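Local coordinates for protein proline iminopeptidase (Streptomyces halstedii, PDB 3WMR) that acts as an amidohydrolase with a hydrophobic tunnel for polyketide substrates, and probably has proline iminopeptidase activity, releasing N-terminal proline from peptides, at residues V100-L111 / W127-R138. Sequence-based numbering, arbitrary orientation.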
loop_
_atom_site.group_PDB
_atom_site.type_symbol
_atom_site.label_atom_id
_atom_site.label_comp_id
_atom_site.label_asym_id
_atom_site.label_seq_id
_atom_site.Cartn_x
_atom_site.Cartn_y
_atom_site.Cartn_z
ATOM N N VAL A 100 -7.858 -2.395 -11.816
ATOM C CA VAL A 100 -7.990 -3.063 -10.541
ATOM C C VAL A 100 -8.194 -4.576 -10.749
ATOM O O VAL A 100 -7.640 -5.382 -10.012
ATOM C CB VAL A 100 -9.160 -2.468 -9.720
ATOM C CG1 VAL A 100 -9.294 -3.176 -8.377
ATOM C CG2 VAL A 100 -8.979 -0.965 -9.544
ATOM N N GLN A 101 -8.994 -4.961 -11.748
ATOM C CA GLN A 101 -9.251 -6.381 -12.016
ATOM C C GLN A 101 -7.960 -7.142 -12.291
ATOM O O GLN A 101 -7.777 -8.261 -11.826
ATOM C CB GLN A 101 -10.205 -6.562 -13.206
ATOM C CG GLN A 101 -10.564 -8.027 -13.453
ATOM C CD GLN A 101 -11.284 -8.670 -12.270
ATOM O OE1 GLN A 101 -10.889 -9.742 -11.778
ATOM N NE2 GLN A 101 -12.363 -8.023 -11.812
ATOM N N LEU A 102 -7.065 -6.524 -13.049
ATOM C CA LEU A 102 -5.763 -7.106 -13.331
ATOM C C LEU A 102 -5.044 -7.516 -12.044
ATOM O O LEU A 102 -4.556 -8.649 -11.923
ATOM C CB LEU A 102 -4.899 -6.102 -14.083
ATOM C CG LEU A 102 -3.502 -6.572 -14.494
ATOM C CD1 LEU A 102 -3.625 -7.636 -15.573
ATOM C CD2 LEU A 102 -2.670 -5.390 -14.970
ATOM N N PHE A 103 -4.976 -6.588 -11.093
ATOM C CA PHE A 103 -4.219 -6.816 -9.871
ATOM C C PHE A 103 -4.927 -7.750 -8.916
ATOM O O PHE A 103 -4.258 -8.451 -8.158
ATOM C CB PHE A 103 -3.860 -5.485 -9.196
ATOM C CG PHE A 103 -2.886 -4.684 -9.991
ATOM C CD1 PHE A 103 -1.570 -5.088 -10.081
ATOM C CD2 PHE A 103 -3.295 -3.578 -10.716
ATOM C CE1 PHE A 103 -0.662 -4.387 -10.846
ATOM C CE2 PHE A 103 -2.384 -2.864 -11.476
ATOM C CZ PHE A 103 -1.066 -3.275 -11.546
ATOM N N GLU A 104 -6.262 -7.760 -8.931
ATOM C CA GLU A 104 -7.032 -8.775 -8.190
ATOM C C GLU A 104 -6.723 -10.175 -8.703
ATOM O O GLU A 104 -6.570 -11.111 -7.928
ATOM C CB GLU A 104 -8.535 -8.590 -8.374
ATOM C CG GLU A 104 -9.144 -7.380 -7.707
ATOM C CD GLU A 104 -10.640 -7.348 -7.960
ATOM O OE1 GLU A 104 -11.333 -8.256 -7.470
ATOM O OE2 GLU A 104 -11.118 -6.429 -8.653
ATOM N N ASP A 105 -6.686 -10.299 -10.031
ATOM C CA ASP A 105 -6.433 -11.570 -10.693
ATOM C C ASP A 105 -5.023 -12.042 -10.394
ATOM O O ASP A 105 -4.811 -13.229 -10.202
ATOM C CB ASP A 105 -6.613 -11.447 -12.213
ATOM C CG ASP A 105 -8.068 -11.338 -12.636
ATOM O OD1 ASP A 105 -8.959 -11.738 -11.862
ATOM O OD2 ASP A 105 -8.324 -10.854 -13.765
ATOM N N GLU A 106 -4.070 -11.111 -10.359
ATOM C CA GLU A 106 -2.689 -11.420 -9.996
ATOM C C GLU A 106 -2.557 -11.912 -8.549
ATOM O O GLU A 106 -1.840 -12.872 -8.280
ATOM C CB GLU A 106 -1.779 -10.192 -10.198
ATOM C CG GLU A 106 -0.329 -10.465 -9.840
ATOM C CD GLU A 106 0.590 -9.270 -9.987
ATOM O OE1 GLU A 106 0.246 -8.145 -9.539
ATOM O OE2 GLU A 106 1.695 -9.471 -10.530
ATOM N N LEU A 107 -3.217 -11.242 -7.614
ATOM C CA LEU A 107 -3.164 -11.673 -6.221
ATOM C C LEU A 107 -3.761 -13.080 -6.076
ATOM O O LEU A 107 -3.150 -13.942 -5.447
ATOM C CB LEU A 107 -3.861 -10.659 -5.299
ATOM C CG LEU A 107 -4.098 -11.080 -3.850
ATOM C CD1 LEU A 107 -2.796 -11.415 -3.137
ATOM C CD2 LEU A 107 -4.850 -10.001 -3.093
ATOM N N ASP A 108 -4.943 -13.309 -6.655
ATOM C CA ASP A 108 -5.563 -14.646 -6.642
ATOM C C ASP A 108 -4.611 -15.683 -7.241
ATOM O O ASP A 108 -4.389 -16.736 -6.652
ATOM C CB ASP A 108 -6.885 -14.661 -7.419
ATOM C CG ASP A 108 -8.032 -14.082 -6.629
ATOM O OD1 ASP A 108 -8.020 -14.159 -5.378
ATOM O OD2 ASP A 108 -8.956 -13.552 -7.256
ATOM N N ASN A 109 -4.043 -15.370 -8.406
ATOM C CA ASN A 109 -3.092 -16.273 -9.052
ATOM C C ASN A 109 -1.923 -16.578 -8.125
ATOM O O ASN A 109 -1.519 -17.735 -8.004
ATOM C CB ASN A 109 -2.585 -15.711 -10.390
ATOM C CG ASN A 109 -1.483 -16.565 -11.006
ATOM O OD1 ASN A 109 -0.295 -16.214 -10.968
ATOM N ND2 ASN A 109 -1.866 -17.697 -11.557
ATOM N N LEU A 110 -1.402 -15.556 -7.448
ATOM C CA LEU A 110 -0.238 -15.737 -6.571
ATOM C C LEU A 110 -0.530 -16.637 -5.362
ATOM O O LEU A 110 0.268 -17.509 -5.014
ATOM C CB LEU A 110 0.294 -14.386 -6.080
ATOM C CG LEU A 110 1.483 -14.467 -5.126
ATOM C CD1 LEU A 110 2.712 -15.007 -5.842
ATOM C CD2 LEU A 110 1.768 -13.100 -4.519
ATOM N N LEU A 111 -1.663 -16.413 -4.716
ATOM C CA LEU A 111 -2.071 -17.254 -3.599
ATOM C C LEU A 111 -2.195 -18.713 -4.057
ATOM O O LEU A 111 -1.802 -19.630 -3.338
ATOM C CB LEU A 111 -3.397 -16.761 -3.016
ATOM C CG LEU A 111 -3.373 -15.362 -2.392
ATOM C CD1 LEU A 111 -4.797 -14.864 -2.204
ATOM C CD2 LEU A 111 -2.610 -15.328 -1.076
ATOM N N TRP A 127 -2.596 2.000 -1.569
ATOM C CA TRP A 127 -3.348 1.285 -2.613
ATOM C C TRP A 127 -3.609 -0.194 -2.294
ATOM O O TRP A 127 -4.705 -0.715 -2.555
ATOM C CB TRP A 127 -2.655 1.444 -3.994
ATOM C CG TRP A 127 -2.638 0.202 -4.838
ATOM C CD1 TRP A 127 -1.639 -0.696 -4.949
ATOM C CD2 TRP A 127 -3.709 -0.283 -5.654
ATOM N NE1 TRP A 127 -2.005 -1.718 -5.785
ATOM C CE2 TRP A 127 -3.268 -1.472 -6.256
ATOM C CE3 TRP A 127 -4.986 0.197 -5.953
ATOM C CZ2 TRP A 127 -4.071 -2.215 -7.127
ATOM C CZ3 TRP A 127 -5.796 -0.539 -6.828
ATOM C CH2 TRP A 127 -5.326 -1.731 -7.406
ATOM N N GLY A 128 -2.603 -0.877 -1.766
ATOM C CA GLY A 128 -2.697 -2.282 -1.409
ATOM C C GLY A 128 -3.799 -2.595 -0.410
ATOM O O GLY A 128 -4.371 -3.684 -0.432
ATOM N N GLY A 129 -4.096 -1.642 0.466
ATOM C CA GLY A 129 -5.195 -1.772 1.405
ATOM C C GLY A 129 -6.535 -1.667 0.686
ATOM O O GLY A 129 -7.524 -2.259 1.123
ATOM N N MET A 130 -6.568 -0.900 -0.399
ATOM C CA MET A 130 -7.788 -0.764 -1.214
ATOM C C MET A 130 -8.032 -2.035 -2.024
ATOM O O MET A 130 -9.177 -2.536 -2.105
ATOM C CB MET A 130 -7.716 0.470 -2.135
ATOM C CG MET A 130 -7.520 1.783 -1.387
ATOM S SD MET A 130 -7.458 3.245 -2.436
ATOM C CE MET A 130 -9.209 3.611 -2.641
ATOM N N LEU A 131 -6.972 -2.518 -2.667
ATOM C CA LEU A 131 -6.960 -3.826 -3.338
ATOM C C LEU A 131 -7.352 -4.940 -2.364
ATOM O O LEU A 131 -8.235 -5.755 -2.652
ATOM C CB LEU A 131 -5.572 -4.096 -3.967
ATOM C CG LEU A 131 -5.376 -5.441 -4.694
ATOM C CD1 LEU A 131 -6.310 -5.544 -5.888
ATOM C CD2 LEU A 131 -3.936 -5.642 -5.134
ATOM N N GLY A 132 -6.702 -4.972 -1.193
ATOM C CA GLY A 132 -7.056 -5.947 -0.154
ATOM C C GLY A 132 -8.530 -5.942 0.209
ATOM O O GLY A 132 -9.120 -7.005 0.418
ATOM N N SER A 133 -9.134 -4.752 0.282
ATOM C CA SER A 133 -10.552 -4.630 0.642
ATOM C C SER A 133 -11.448 -5.213 -0.446
ATOM O O SER A 133 -12.443 -5.890 -0.154
ATOM C CB SER A 133 -10.934 -3.168 0.852
ATOM O OG SER A 133 -10.238 -2.620 1.943
ATOM N N VAL A 134 -11.095 -4.940 -1.700
ATOM C CA VAL A 134 -11.853 -5.477 -2.845
ATOM C C VAL A 134 -11.796 -7.008 -2.825
ATOM O O VAL A 134 -12.814 -7.702 -2.955
ATOM C CB VAL A 134 -11.304 -4.930 -4.187
ATOM C CG1 VAL A 134 -11.991 -5.585 -5.373
ATOM C CG2 VAL A 134 -11.477 -3.419 -4.254
ATOM N N HIS A 135 -10.595 -7.528 -2.651
ATOM C CA HIS A 135 -10.393 -8.960 -2.485
ATOM C C HIS A 135 -11.204 -9.554 -1.314
ATOM O O HIS A 135 -11.877 -10.554 -1.494
ATOM C CB HIS A 135 -8.914 -9.227 -2.291
ATOM C CG HIS A 135 -8.582 -10.661 -2.066
ATOM N ND1 HIS A 135 -8.156 -11.492 -3.081
ATOM C CD2 HIS A 135 -8.608 -11.414 -0.945
ATOM C CE1 HIS A 135 -7.930 -12.695 -2.591
ATOM N NE2 HIS A 135 -8.200 -12.674 -1.299
ATOM N N ALA A 136 -11.136 -8.933 -0.132
ATOM C CA ALA A 136 -11.860 -9.412 1.043
ATOM C C ALA A 136 -13.391 -9.357 0.865
ATOM O O ALA A 136 -14.110 -10.142 1.478
ATOM C CB ALA A 136 -11.460 -8.628 2.282
ATOM N N ALA A 137 -13.866 -8.446 0.022
ATOM C CA ALA A 137 -15.294 -8.229 -0.155
ATOM C C ALA A 137 -15.947 -9.350 -0.966
ATOM O O ALA A 137 -17.150 -9.542 -0.890
ATOM C CB ALA A 137 -15.549 -6.876 -0.799
ATOM N N ARG A 138 -15.137 -10.105 -1.695
ATOM C CA ARG A 138 -15.598 -11.296 -2.400
ATOM C C ARG A 138 -15.692 -12.516 -1.501
ATOM O O ARG A 138 -16.096 -13.584 -1.952
ATOM C CB ARG A 138 -14.662 -11.590 -3.569
ATOM C CG ARG A 138 -14.545 -10.402 -4.498
ATOM C CD ARG A 138 -13.632 -10.678 -5.674
ATOM N NE ARG A 138 -13.714 -9.716 -6.793
ATOM C CZ ARG A 138 -14.022 -8.412 -6.738
ATOM N NH1 ARG A 138 -14.295 -7.773 -5.603
ATOM N NH2 ARG A 138 -14.028 -7.716 -7.868
HETATM O O HOH W 1 -7.893 -10.522 -5.665
#
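Trp127 turns the edge of its indole toward the face of Phe103, an offset edge-to-face pair with planes 77° apart, where two helices of the alpha/beta hydrolase fold cross at -72°. The helix of 127-137 begins at what is probably the nucleophile elbow, with Trp127 next to Ser126, the predicted nucleophile; Gln81 takes its indole NH. At the edge of the indole and in its plane, Phe103 CB lies 3.9 Å from Trp127 CZ2. With CG anti to the backbone N (chi1 179°), Leu131 is carried toward the other helix, and its CD1 lies 3.8 Å from Glu104 CG. Glu104 then stretches out over Val134 CG1, and its carboxylate lies above one face of the Arg138 guanidinium, nearly perpendicular to it, in a salt bridge whose exact length is doubtful. A glutamine at Glu104 would probably leave Arg138 without its countercharge from the 100-111 helix. Further along, Leu107 CD2 rests over one face of the His135 ring, a CH-pi contact 4.0 Å from the centroid, while Asp108 OD1 approaches the ring edge, 3.1 Å from His135 CE1. Both imidazole nitrogens are engaged: the Tyr120 hydroxyl is hydrogen-bonded to His135 NE2, and a water in the ring plane, 2.8 Å from His135 ND1, donates to Glu104 O at 2.7 Å.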